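PDB 4TRT: DNA polymerase III subunit beta from Deinococcus radiodurans, which probably tethers DNA polymerases and other proteins to DNA for processive synthesis, forming a ring-shaped head-to-tail homodimer around the duplex. Local coordinates for residues V1-V6 against E88-G93; A33-T38 against E113-L118; F68-H73 against L107-I112. One frame throughout, in Å; residues are numbered along the deposited sequence.

Interaction 1 of 3, residues V1-V6 against E88-G93. Unlike the reference sequence in segment 1-6: V1 (reference Met).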
ATOM      1  N   VAL A   1      -7.120 -24.724  35.554  1.00 44.92           N
ATOM      2  CA  VAL A   1      -7.631 -23.699  34.586  1.00 43.09           C
ATOM      3  C   VAL A   1      -7.433 -24.211  33.172  1.00 41.70           C
ATOM      4  O   VAL A   1      -6.605 -25.101  32.939  1.00 40.16           O
ATOM      5  CB  VAL A   1      -6.895 -22.347  34.738  1.00 41.77           C
ATOM      6  CG1 VAL A   1      -7.184 -21.720  36.098  1.00 43.03           C
ATOM      7  CG2 VAL A   1      -5.399 -22.502  34.520  1.00 40.16           C
ATOM      8  N   MET A   2      -8.169 -23.643  32.224  1.00 42.15           N
ATOM      9  CA  MET A   2      -7.949 -23.976  30.815  1.00 43.14           C
ATOM     10  C   MET A   2      -6.586 -23.522  30.318  1.00 40.68           C
ATOM     11  O   MET A   2      -6.186 -22.377  30.520  1.00 39.36           O
ATOM     12  CB  MET A   2      -9.021 -23.381  29.908  1.00 44.63           C
ATOM     13  CG  MET A   2      -8.995 -23.986  28.513  1.00 47.37           C
ATOM     14  SD  MET A   2      -8.181 -22.977  27.291  1.00 61.51           S
ATOM     15  CE  MET A   2      -9.672 -22.048  26.919  1.00 57.07           C
ATOM     16  N   LYS A   3      -5.898 -24.424  29.628  1.00 40.64           N
ATOM     17  CA  LYS A   3      -4.592 -24.141  29.029  1.00 39.42           C
ATOM     18  C   LYS A   3      -4.517 -24.815  27.664  1.00 39.14           C
ATOM     19  O   LYS A   3      -4.915 -25.967  27.526  1.00 40.66           O
ATOM     20  CB  LYS A   3      -3.442 -24.659  29.887  1.00 43.32           C
ATOM     21  CG  LYS A   3      -2.940 -23.691  30.937  1.00 44.81           C
ATOM     22  CD  LYS A   3      -2.039 -24.406  31.919  1.00 47.20           C
ATOM     23  CE  LYS A   3      -1.465 -23.454  32.952  1.00 48.87           C
ATOM     24  NZ  LYS A   3      -0.583 -24.142  33.911  1.00 47.65           N
ATOM     25  N   ALA A   4      -4.013 -24.099  26.660  1.00 36.84           N
ATOM     26  CA  ALA A   4      -3.847 -24.654  25.325  1.00 37.36           C
ATOM     27  C   ALA A   4      -2.445 -24.367  24.789  1.00 38.10           C
ATOM     28  O   ALA A   4      -1.897 -23.297  25.021  1.00 40.58           O
ATOM     29  CB  ALA A   4      -4.912 -24.108  24.371  1.00 34.36           C
ATOM     30  N   ASN A   5      -1.866 -25.344  24.093  1.00 37.61           N
ATOM     31  CA  ASN A   5      -0.613 -25.134  23.378  1.00 37.98           C
ATOM     32  C   ASN A   5      -0.890 -25.223  21.891  1.00 37.21           C
ATOM     33  O   ASN A   5      -1.429 -26.207  21.429  1.00 37.30           O
ATOM     34  CB  ASN A   5       0.437 -26.158  23.813  1.00 40.39           C
ATOM     35  CG  ASN A   5       1.016 -25.832  25.169  1.00 43.62           C
ATOM     36  OD1 ASN A   5       1.746 -24.847  25.337  1.00 47.54           O
ATOM     37  ND2 ASN A   5       0.693 -26.648  26.142  1.00 49.26           N
ATOM     38  N   VAL A   6      -0.529 -24.180  21.163  1.00 33.99           N
ATOM     39  CA  VAL A   6      -0.842 -24.072  19.756  1.00 35.76           C
ATOM     40  C   VAL A   6       0.368 -23.475  19.009  1.00 36.97           C
ATOM     41  O   VAL A   6       1.179 -22.746  19.589  1.00 33.39           O
ATOM     42  CB  VAL A   6      -2.139 -23.217  19.555  1.00 35.55           C
ATOM     43  CG1 VAL A   6      -1.951 -21.794  20.050  1.00 35.15           C
ATOM     44  CG2 VAL A   6      -2.592 -23.206  18.108  1.00 33.69           C
ATOM     45  N   GLU A  88       1.311 -20.417  24.226  1.00 35.02           N
ATOM     46  CA  GLU A  88       0.503 -20.941  25.318  1.00 38.53           C
ATOM     47  C   GLU A  88      -0.672 -19.992  25.597  1.00 36.14           C
ATOM     48  O   GLU A  88      -0.471 -18.795  25.791  1.00 34.45           O
ATOM     49  CB  GLU A  88       1.339 -21.117  26.590  1.00 41.95           C
ATOM     50  CG  GLU A  88       0.551 -21.821  27.691  1.00 48.64           C
ATOM     51  CD  GLU A  88       1.267 -21.927  29.017  1.00 52.37           C
ATOM     52  OE1 GLU A  88       1.851 -20.922  29.471  1.00 56.57           O
ATOM     53  OE2 GLU A  88       1.196 -23.018  29.618  1.00 56.73           O
ATOM     54  N   LEU A  89      -1.885 -20.541  25.610  1.00 34.81           N
ATOM     55  CA  LEU A  89      -3.086 -19.815  26.021  1.00 33.57           C
ATOM     56  C   LEU A  89      -3.484 -20.341  27.377  1.00 34.12           C
ATOM     57  O   LEU A  89      -3.378 -21.554  27.641  1.00 35.02           O
ATOM     58  CB  LEU A  89      -4.234 -20.035  25.032  1.00 32.50           C
ATOM     59  CG  LEU A  89      -3.960 -19.585  23.606  1.00 32.45           C
ATOM     60  CD1 LEU A  89      -5.146 -19.909  22.701  1.00 30.97           C
ATOM     61  CD2 LEU A  89      -3.594 -18.095  23.602  1.00 29.38           C
ATOM     62  N   GLU A  90      -3.886 -19.436  28.262  1.00 33.82           N
ATOM     63  CA  GLU A  90      -4.425 -19.813  29.561  1.00 36.77           C
ATOM     64  C   GLU A  90      -5.602 -18.894  29.888  1.00 38.42           C
ATOM     65  O   GLU A  90      -5.528 -17.694  29.679  1.00 39.97           O
ATOM     66  CB  GLU A  90      -3.356 -19.736  30.657  1.00 39.19           C
ATOM     67  CG  GLU A  90      -3.884 -20.064  32.058  1.00 43.03           C
ATOM     68  CD  GLU A  90      -2.853 -19.903  33.163  1.00 49.01           C
ATOM     69  OE1 GLU A  90      -1.637 -19.950  32.894  1.00 51.96           O
ATOM     70  OE2 GLU A  90      -3.264 -19.749  34.328  1.00 57.60           O
ATOM     71  N   LEU A  91      -6.687 -19.460  30.404  1.00 39.57           N
ATOM     72  CA  LEU A  91      -7.862 -18.681  30.760  1.00 40.98           C
ATOM     73  C   LEU A  91      -8.084 -18.811  32.249  1.00 43.88           C
ATOM     74  O   LEU A  91      -8.323 -19.911  32.759  1.00 43.50           O
ATOM     75  CB  LEU A  91      -9.093 -19.177  29.995  1.00 40.75           C
ATOM     76  CG  LEU A  91     -10.383 -18.392  30.260  1.00 41.72           C
ATOM     77  CD1 LEU A  91     -10.280 -17.040  29.571  1.00 43.22           C
ATOM     78  CD2 LEU A  91     -11.605 -19.150  29.759  1.00 42.22           C
ATOM     79  N   SER A  92      -7.990 -17.686  32.947  1.00 46.24           N
ATOM     80  CA  SER A  92      -8.179 -17.640  34.388  1.00 50.11           C
ATOM     81  C   SER A  92      -9.079 -16.472  34.733  1.00 52.32           C
ATOM     82  O   SER A  92      -8.715 -15.323  34.483  1.00 48.60           O
ATOM     83  CB  SER A  92      -6.820 -17.446  35.053  1.00 52.13           C
ATOM     84  OG  SER A  92      -6.880 -17.711  36.438  1.00 57.27           O
ATOM     85  N   GLY A  93     -10.250 -16.767  35.302  1.00 55.58           N
ATOM     86  CA  GLY A  93     -11.285 -15.759  35.516  1.00 57.62           C
ATOM     87  C   GLY A  93     -11.680 -15.130  34.195  1.00 56.37           C
ATOM     88  O   GLY A  93     -11.971 -15.846  33.232  1.00 58.44           O
TER
HETATM   89  O   HOH W   1     -10.286 -21.643  33.318  1.00 48.25           O
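K3 and E90 are cross-strand neighbours with different first torsions. In E90, CG is anti to the backbone N (chi1 177°). In K3, CG is anti to the carbonyl carbon and lies beside the backbone N (chi1 -88°). Both chains are extended beyond CG and lie side by side, pointing the same way. K3 CE comes 3.5 Å from E90 OE1, but K3 NZ stays 4.4 Å from E90 OE1, beyond a salt bridge. E90 OE1 forms its salt bridge with R99 on strand 95-100. The V1 side chain crosses that of E90 at an angle, with V1 CG2 3.5 Å from E90 OE2.

The backbones run antiparallel within the five-stranded sheet of the N-terminal domain. A4 and L89 form a hydrogen-bonded pair. A4 N donates to L89 O and L89 N to A4 O, both at 2.8 Å. L91 N also donates to M2 O. At this end of the strands a water accepts from M2 N and donates to L91 O, linking the two backbones.

The apolar side chains of M2, A4, L89 and L91 lie on the face opposite K3 and E90. CB of A4 and CB of L89 are 4.2 Å apart. The chemistry thus differs between the faces: a buried apolar layer on one, and on the other a lysine where some electrostatic attraction to E88 and E90 is likely, without direct ion pairing to either.

Interaction 2 of 3, residues A33-T38 against E113-L118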
ATOM      1  N   ALA A  33     -16.328  -9.258  18.653  1.00 33.73           N
ATOM      2  CA  ALA A  33     -15.669 -10.330  19.383  1.00 34.72           C
ATOM      3  C   ALA A  33     -15.399 -11.562  18.513  1.00 34.72           C
ATOM      4  O   ALA A  33     -16.101 -11.832  17.530  1.00 36.29           O
ATOM      5  CB  ALA A  33     -16.485 -10.739  20.590  1.00 35.41           C
ATOM      6  N   LEU A  34     -14.349 -12.281  18.892  1.00 34.58           N
ATOM      7  CA  LEU A  34     -14.045 -13.602  18.373  1.00 33.36           C
ATOM      8  C   LEU A  34     -14.525 -14.582  19.426  1.00 35.03           C
ATOM      9  O   LEU A  34     -14.231 -14.402  20.619  1.00 35.21           O
ATOM     10  CB  LEU A  34     -12.530 -13.738  18.196  1.00 34.81           C
ATOM     11  CG  LEU A  34     -11.957 -15.102  17.812  1.00 36.07           C
ATOM     12  CD1 LEU A  34     -12.338 -15.428  16.371  1.00 37.57           C
ATOM     13  CD2 LEU A  34     -10.446 -15.058  17.942  1.00 35.12           C
ATOM     14  N   LYS A  35     -15.250 -15.616  19.013  1.00 35.00           N
ATOM     15  CA  LYS A  35     -15.588 -16.688  19.923  1.00 36.64           C
ATOM     16  C   LYS A  35     -14.561 -17.800  19.781  1.00 38.15           C
ATOM     17  O   LYS A  35     -14.158 -18.156  18.661  1.00 35.82           O
ATOM     18  CB  LYS A  35     -16.994 -17.223  19.672  1.00 38.59           C
ATOM     19  CG  LYS A  35     -17.392 -18.312  20.656  1.00 42.08           C
ATOM     20  CD  LYS A  35     -18.897 -18.518  20.750  1.00 51.19           C
ATOM     21  CE  LYS A  35     -19.414 -19.564  19.790  1.00 53.83           C
ATOM     22  NZ  LYS A  35     -20.907 -19.666  19.842  1.00 58.26           N
ATOM     23  N   VAL A  36     -14.092 -18.313  20.915  1.00 37.93           N
ATOM     24  CA  VAL A  36     -13.108 -19.403  20.910  1.00 38.43           C
ATOM     25  C   VAL A  36     -13.679 -20.569  21.696  1.00 39.86           C
ATOM     26  O   VAL A  36     -13.994 -20.435  22.872  1.00 41.24           O
ATOM     27  CB  VAL A  36     -11.753 -18.989  21.521  1.00 37.77           C
ATOM     28  CG1 VAL A  36     -10.780 -20.160  21.451  1.00 36.75           C
ATOM     29  CG2 VAL A  36     -11.183 -17.783  20.795  1.00 36.55           C
ATOM     30  N   GLU A  37     -13.862 -21.694  21.019  1.00 40.35           N
ATOM     31  CA  GLU A  37     -14.382 -22.887  21.639  1.00 43.58           C
ATOM     32  C   GLU A  37     -13.264 -23.880  21.651  1.00 47.16           C
ATOM     33  O   GLU A  37     -12.577 -24.051  20.643  1.00 45.97           O
ATOM     34  CB  GLU A  37     -15.545 -23.473  20.843  1.00 45.73           C
ATOM     35  CG  GLU A  37     -16.849 -22.736  21.040  1.00 48.67           C
ATOM     36  CD  GLU A  37     -17.912 -23.183  20.059  1.00 52.34           C
ATOM     37  OE1 GLU A  37     -17.631 -23.166  18.841  1.00 52.91           O
ATOM     38  OE2 GLU A  37     -19.018 -23.559  20.507  1.00 59.29           O
ATOM     39  N   THR A  38     -13.072 -24.524  22.796  1.00 52.52           N
ATOM     40  CA  THR A  38     -11.978 -25.454  22.967  1.00 54.23           C
ATOM     41  C   THR A  38     -12.520 -26.850  23.209  1.00 56.61           C
ATOM     42  O   THR A  38     -13.585 -27.036  23.795  1.00 57.22           O
ATOM     43  CB  THR A  38     -11.028 -25.017  24.109  1.00 55.04           C
ATOM     44  OG1 THR A  38     -11.759 -24.826  25.331  1.00 52.28           O
ATOM     45  CG2 THR A  38     -10.292 -23.712  23.728  1.00 54.50           C
ATOM     46  N   GLU A 113     -21.615 -15.715  27.401  1.00 54.88           N
ATOM     47  CA  GLU A 113     -23.037 -16.097  27.539  1.00 58.64           C
ATOM     48  C   GLU A 113     -23.966 -15.301  26.627  1.00 57.15           C
ATOM     49  O   GLU A 113     -24.988 -15.816  26.195  1.00 58.58           O
ATOM     50  CB  GLU A 113     -23.515 -15.953  28.989  1.00 62.75           C
ATOM     51  CG  GLU A 113     -22.796 -16.849  29.991  1.00 66.74           C
ATOM     52  CD  GLU A 113     -22.994 -18.331  29.713  1.00 70.65           C
ATOM     53  OE1 GLU A 113     -23.889 -18.947  30.346  1.00 74.68           O
ATOM     54  OE2 GLU A 113     -22.262 -18.875  28.856  1.00 68.40           O
ATOM     55  N   ALA A 114     -23.605 -14.060  26.327  1.00 55.32           N
ATOM     56  CA  ALA A 114     -24.416 -13.213  25.462  1.00 55.03           C
ATOM     57  C   ALA A 114     -24.075 -13.330  23.970  1.00 51.65           C
ATOM     58  O   ALA A 114     -24.767 -12.733  23.149  1.00 52.61           O
ATOM     59  CB  ALA A 114     -24.306 -11.760  25.905  1.00 55.51           C
ATOM     60  N   TYR A 115     -23.010 -14.055  23.614  1.00 49.15           N
ATOM     61  CA  TYR A 115     -22.647 -14.230  22.201  1.00 47.73           C
ATOM     62  C   TYR A 115     -23.538 -15.311  21.557  1.00 47.90           C
ATOM     63  O   TYR A 115     -23.729 -16.368  22.148  1.00 50.81           O
ATOM     64  CB  TYR A 115     -21.156 -14.589  22.031  1.00 46.14           C
ATOM     65  CG  TYR A 115     -20.683 -14.388  20.610  1.00 43.35           C
ATOM     66  CD1 TYR A 115     -20.853 -15.383  19.654  1.00 44.36           C
ATOM     67  CD2 TYR A 115     -20.124 -13.182  20.206  1.00 41.84           C
ATOM     68  CE1 TYR A 115     -20.458 -15.194  18.332  1.00 42.95           C
ATOM     69  CE2 TYR A 115     -19.732 -12.985  18.896  1.00 40.56           C
ATOM     70  CZ  TYR A 115     -19.903 -13.997  17.959  1.00 41.45           C
ATOM     71  OH  TYR A 115     -19.519 -13.800  16.657  1.00 40.45           O
ATOM     72  N   PRO A 116     -24.071 -15.060  20.339  1.00 48.50           N
ATOM     73  CA  PRO A 116     -25.028 -16.004  19.738  1.00 52.75           C
ATOM     74  C   PRO A 116     -24.432 -17.369  19.411  1.00 50.85           C
ATOM     75  O   PRO A 116     -23.302 -17.436  18.959  1.00 46.74           O
ATOM     76  CB  PRO A 116     -25.422 -15.310  18.420  1.00 52.58           C
ATOM     77  CG  PRO A 116     -24.249 -14.447  18.092  1.00 50.66           C
ATOM     78  CD  PRO A 116     -23.853 -13.906  19.443  1.00 50.61           C
ATOM     79  N   PRO A 117     -25.207 -18.450  19.615  1.00 53.80           N
ATOM     80  CA  PRO A 117     -24.731 -19.740  19.142  1.00 54.06           C
ATOM     81  C   PRO A 117     -24.706 -19.735  17.620  1.00 54.27           C
ATOM     82  O   PRO A 117     -25.725 -19.440  16.997  1.00 61.15           O
ATOM     83  CB  PRO A 117     -25.784 -20.720  19.666  1.00 56.11           C
ATOM     84  CG  PRO A 117     -27.030 -19.910  19.771  1.00 56.93           C
ATOM     85  CD  PRO A 117     -26.570 -18.537  20.177  1.00 55.63           C
ATOM     86  N   LEU A 118     -23.544 -19.994  17.035  1.00 51.30           N
ATOM     87  CA  LEU A 118     -23.425 -20.108  15.586  1.00 51.66           C
ATOM     88  C   LEU A 118     -23.401 -21.591  15.230  1.00 52.97           C
ATOM     89  O   LEU A 118     -22.633 -22.342  15.818  1.00 56.32           O
ATOM     90  CB  LEU A 118     -22.150 -19.414  15.092  1.00 47.48           C
ATOM     91  CG  LEU A 118     -22.019 -17.922  15.399  1.00 46.70           C
ATOM     92  CD1 LEU A 118     -20.621 -17.409  15.058  1.00 45.71           C
ATOM     93  CD2 LEU A 118     -23.098 -17.118  14.689  1.00 44.86           C
TER
HETATM   94  O   HOH W   2     -18.204 -11.639  15.725  1.00 34.50           O
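K35 and Y115 meet in the N-terminal domain of the ring-forming beta subunit, one of three successive domains of the same structural clan. The contact joins strand 33-38 of an antiparallel sheet to the loop after strand 103-108. The two side chains cross at a slant. K35 CB sits 4.2 Å above one face of the Y115 ring, offset toward the rim. The closest atoms of the pair are K35 CD and Y115 CD1, 3.9 Å apart. P116 CD lies over the opposite face, 3.3 Å above the plane and also near the rim. The phenol is therefore held between the K35 chain and P116, the next residue after Y115. L118 CD1 lies in the ring plane at an edge.

The K35 chain is bent at chi3 (91°), which turns CE away from a straight course. Its amino group ends near the backbone of the loop. K35 NZ makes one weak hydrogen bond to P116 O at 3.4 Å. The lysine thus touches the ring with its carbons and the loop backbone with its nitrogen.

A33 approaches the far part of the ring. Its CB is 4.3 Å from Y115 CE2, a loose apolar contact. V69 of strand 68-71 and T48 of strand 42-48 also touch the tyrosine. A water in the ring plane completes the link: it lies 2.7 Å from Y115 OH and 2.8 Å from A33 O.

Interaction 3 of 3, residues F68-H73 against L107-I112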
ATOM      1  N   PHE A  68     -14.747 -18.893  25.466  1.00 38.47           N
ATOM      2  CA  PHE A  68     -14.625 -17.482  25.825  1.00 38.86           C
ATOM      3  C   PHE A  68     -14.714 -16.607  24.589  1.00 35.18           C
ATOM      4  O   PHE A  68     -14.599 -17.107  23.469  1.00 33.94           O
ATOM      5  CB  PHE A  68     -13.293 -17.217  26.567  1.00 38.91           C
ATOM      6  CG  PHE A  68     -12.068 -17.550  25.773  1.00 37.40           C
ATOM      7  CD1 PHE A  68     -11.524 -18.831  25.810  1.00 40.22           C
ATOM      8  CD2 PHE A  68     -11.438 -16.591  25.002  1.00 37.58           C
ATOM      9  CE1 PHE A  68     -10.380 -19.136  25.089  1.00 40.03           C
ATOM     10  CE2 PHE A  68     -10.298 -16.891  24.266  1.00 39.00           C
ATOM     11  CZ  PHE A  68      -9.768 -18.174  24.309  1.00 38.14           C
ATOM     12  N   VAL A  69     -14.906 -15.304  24.809  1.00 35.25           N
ATOM     13  CA  VAL A  69     -14.814 -14.303  23.758  1.00 34.20           C
ATOM     14  C   VAL A  69     -13.738 -13.260  24.089  1.00 33.35           C
ATOM     15  O   VAL A  69     -13.511 -12.919  25.248  1.00 34.05           O
ATOM     16  CB  VAL A  69     -16.162 -13.602  23.480  1.00 36.96           C
ATOM     17  CG1 VAL A  69     -17.213 -14.611  22.996  1.00 37.02           C
ATOM     18  CG2 VAL A  69     -16.657 -12.831  24.702  1.00 35.87           C
ATOM     19  N   VAL A  70     -13.074 -12.774  23.051  1.00 33.80           N
ATOM     20  CA  VAL A  70     -12.081 -11.718  23.158  1.00 33.13           C
ATOM     21  C   VAL A  70     -12.226 -10.817  21.921  1.00 33.92           C
ATOM     22  O   VAL A  70     -12.731 -11.268  20.890  1.00 34.62           O
ATOM     23  CB  VAL A  70     -10.632 -12.270  23.210  1.00 33.97           C
ATOM     24  CG1 VAL A  70     -10.263 -12.773  24.598  1.00 36.56           C
ATOM     25  CG2 VAL A  70     -10.434 -13.350  22.147  1.00 34.60           C
ATOM     26  N   PRO A  71     -11.803  -9.544  22.016  1.00 35.53           N
ATOM     27  CA  PRO A  71     -11.833  -8.675  20.829  1.00 36.45           C
ATOM     28  C   PRO A  71     -10.964  -9.279  19.711  1.00 34.40           C
ATOM     29  O   PRO A  71      -9.774  -9.553  19.930  1.00 33.71           O
ATOM     30  CB  PRO A  71     -11.253  -7.345  21.329  1.00 37.31           C
ATOM     31  CG  PRO A  71     -11.282  -7.416  22.818  1.00 39.26           C
ATOM     32  CD  PRO A  71     -11.194  -8.872  23.177  1.00 38.11           C
ATOM     33  N   ALA A  72     -11.566  -9.500  18.545  1.00 33.34           N
ATOM     34  CA  ALA A  72     -10.941 -10.271  17.486  1.00 34.26           C
ATOM     35  C   ALA A  72      -9.671  -9.628  16.932  1.00 32.75           C
ATOM     36  O   ALA A  72      -8.672 -10.320  16.736  1.00 32.52           O
ATOM     37  CB  ALA A  72     -11.935 -10.535  16.361  1.00 33.14           C
ATOM     38  N   HIS A  73      -9.695  -8.321  16.678  1.00 33.14           N
ATOM     39  CA  HIS A  73      -8.551  -7.678  16.012  1.00 34.56           C
ATOM     40  C   HIS A  73      -7.380  -7.496  16.929  1.00 33.66           C
ATOM     41  O   HIS A  73      -6.222  -7.681  16.524  1.00 34.24           O
ATOM     42  CB  HIS A  73      -8.967  -6.373  15.358  1.00 36.63           C
ATOM     43  CG  HIS A  73      -9.936  -6.575  14.235  1.00 40.05           C
ATOM     44  ND1 HIS A  73     -11.248  -6.816  14.459  1.00 40.64           N
ATOM     45  CD2 HIS A  73      -9.755  -6.612  12.854  1.00 39.85           C
ATOM     46  CE1 HIS A  73     -11.874  -6.999  13.292  1.00 39.62           C
ATOM     47  NE2 HIS A  73     -10.971  -6.872  12.304  1.00 42.47           N
ATOM     48  N   LEU A 107      -5.378 -10.485  27.980  1.00 38.46           N
ATOM     49  CA  LEU A 107      -6.558  -9.824  27.420  1.00 38.33           C
ATOM     50  C   LEU A 107      -7.781 -10.060  28.311  1.00 40.29           C
ATOM     51  O   LEU A 107      -8.046 -11.192  28.730  1.00 36.07           O
ATOM     52  CB  LEU A 107      -6.909 -10.378  26.037  1.00 40.14           C
ATOM     53  CG  LEU A 107      -6.097 -10.052  24.803  1.00 42.94           C
ATOM     54  CD1 LEU A 107      -4.732 -10.707  24.956  1.00 48.76           C
ATOM     55  CD2 LEU A 107      -6.817 -10.578  23.565  1.00 44.80           C
ATOM     56  N   GLN A 108      -8.523  -8.990  28.588  1.00 40.14           N
ATOM     57  CA  GLN A 108      -9.824  -9.121  29.225  1.00 40.78           C
ATOM     58  C   GLN A 108     -10.789  -9.831  28.286  1.00 36.89           C
ATOM     59  O   GLN A 108     -10.888  -9.473  27.122  1.00 36.59           O
ATOM     60  CB  GLN A 108     -10.384  -7.746  29.591  1.00 45.92           C
ATOM     61  CG  GLN A 108      -9.689  -7.141  30.797  1.00 51.55           C
ATOM     62  CD  GLN A 108      -9.893  -7.937  32.078  1.00 55.12           C
ATOM     63  OE1 GLN A 108     -11.016  -8.100  32.570  1.00 62.92           O
ATOM     64  NE2 GLN A 108      -8.792  -8.433  32.630  1.00 58.06           N
ATOM     65  N   THR A 109     -11.463 -10.856  28.786  1.00 36.54           N
ATOM     66  CA  THR A 109     -12.444 -11.594  27.994  1.00 36.22           C
ATOM     67  C   THR A 109     -13.813 -10.947  28.162  1.00 38.10           C
ATOM     68  O   THR A 109     -14.029 -10.195  29.105  1.00 38.78           O
ATOM     69  CB  THR A 109     -12.532 -13.060  28.444  1.00 36.33           C
ATOM     70  OG1 THR A 109     -12.805 -13.093  29.844  1.00 39.80           O
ATOM     71  CG2 THR A 109     -11.223 -13.785  28.188  1.00 34.32           C
ATOM     72  N   GLY A 110     -14.743 -11.275  27.265  1.00 37.90           N
ATOM     73  CA  GLY A 110     -16.067 -10.667  27.253  1.00 39.96           C
ATOM     74  C   GLY A 110     -17.166 -11.588  27.732  1.00 42.20           C
ATOM     75  O   GLY A 110     -16.917 -12.620  28.367  1.00 41.45           O
ATOM     76  N   ASP A 111     -18.395 -11.205  27.418  1.00 46.24           N
ATOM     77  CA  ASP A 111     -19.580 -11.919  27.891  1.00 47.20           C
ATOM     78  C   ASP A 111     -19.922 -13.053  26.922  1.00 45.72           C
ATOM     79  O   ASP A 111     -20.781 -12.903  26.076  1.00 46.24           O
ATOM     80  CB  ASP A 111     -20.745 -10.929  28.022  1.00 48.98           C
ATOM     81  CG  ASP A 111     -21.953 -11.512  28.752  1.00 52.63           C
ATOM     82  OD1 ASP A 111     -21.903 -12.670  29.222  1.00 53.17           O
ATOM     83  OD2 ASP A 111     -22.956 -10.784  28.860  1.00 53.75           O
ATOM     84  N   ILE A 112     -19.248 -14.189  27.066  1.00 46.64           N
ATOM     85  CA  ILE A 112     -19.496 -15.360  26.199  1.00 47.90           C
ATOM     86  C   ILE A 112     -20.984 -15.788  26.230  1.00 50.78           C
ATOM     87  O   ILE A 112     -21.552 -16.140  25.196  1.00 48.17           O
ATOM     88  CB  ILE A 112     -18.589 -16.543  26.621  1.00 48.23           C
ATOM     89  CG1 ILE A 112     -18.814 -17.789  25.760  1.00 48.98           C
ATOM     90  CG2 ILE A 112     -18.830 -16.917  28.076  1.00 50.97           C
ATOM     91  CD1 ILE A 112     -18.441 -17.626  24.317  1.00 45.55           C
TER
HETATM   92  O   HOH W   3     -15.407 -14.882  27.737  1.00 39.25           O
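V69 and G110 share the one direct hydrogen bond between these segments. G110 N donates to V69 O at 2.9 Å, with an N-H...O angle of 159°. The donor lies well above the carbonyl plane, 41° out of it. A water adds a second link: it accepts from V69 N and donates to G110 O, 2.8 Å away. G110 O also takes a weak bond from I112 N, across an inverse gamma turn centred on D111. This turn swings the chain round, and I112 comes back against strand 68-71.

The apolar contacts run from F68 to V70 on one side and from L107 to I112 on the other. V69 touches the other segment with both methyls. CG1 meets I112 CD1 at 3.5 Å, the two side chains crossing at a slant. CG2 presses on the glycine backbone, 3.4 Å from G110 CA, which is tighter than usual for two carbons. G110 has no side chain to stand in that place. V70 continues the packing, with CG1 3.9 Å from T109 CG2 and CB 4.2 Å from L107 CD2.

T109 has a split role. Chi1 of 55° puts OG1 between the backbone N and the carbonyl carbon. CG2 is then anti to the carbonyl carbon. It faces V70 and also lies 4.3 Å from F68 CD2, at a slant to the ring. OG1 has its hydrogen bond elsewhere, with Q94.

Strand 68-71 is the outermost strand of its sheet in this chain and pairs with strand 33-38. P71 is the N-cap of helix 72-81, whose F75 packs on both V70 and L107. Strand 103-108 is outermost within this chain in the five-stranded sheet, next to strand 95-100, and the backbone of Q108 hydrogen-bonds to the second subunit there.

From the N terminus, the chain first lays down 1-6, then 33-38, then 68-73. Segment 88-93 returns to 1-6 and closes the loop of interaction 1. Segment 107-112 next closes interaction 3 on 68-73. Segment 113-118 follows directly and closes interaction 2 on 33-38. Interaction 3 is therefore nested inside interaction 2, and interaction 1 crosses both. Strands 33-38 and 68-71 are sheet neighbours. Interaction 1 lies in the five-stranded sheet, which 107-112 also reaches through strand 103-108; M2 packs on T38 and F68. Interaction 1 pairs strands inside one sheet, interaction 3 joins the two sheets, and interaction 2 fixes the loop after strand 103-108 to strand 33-38.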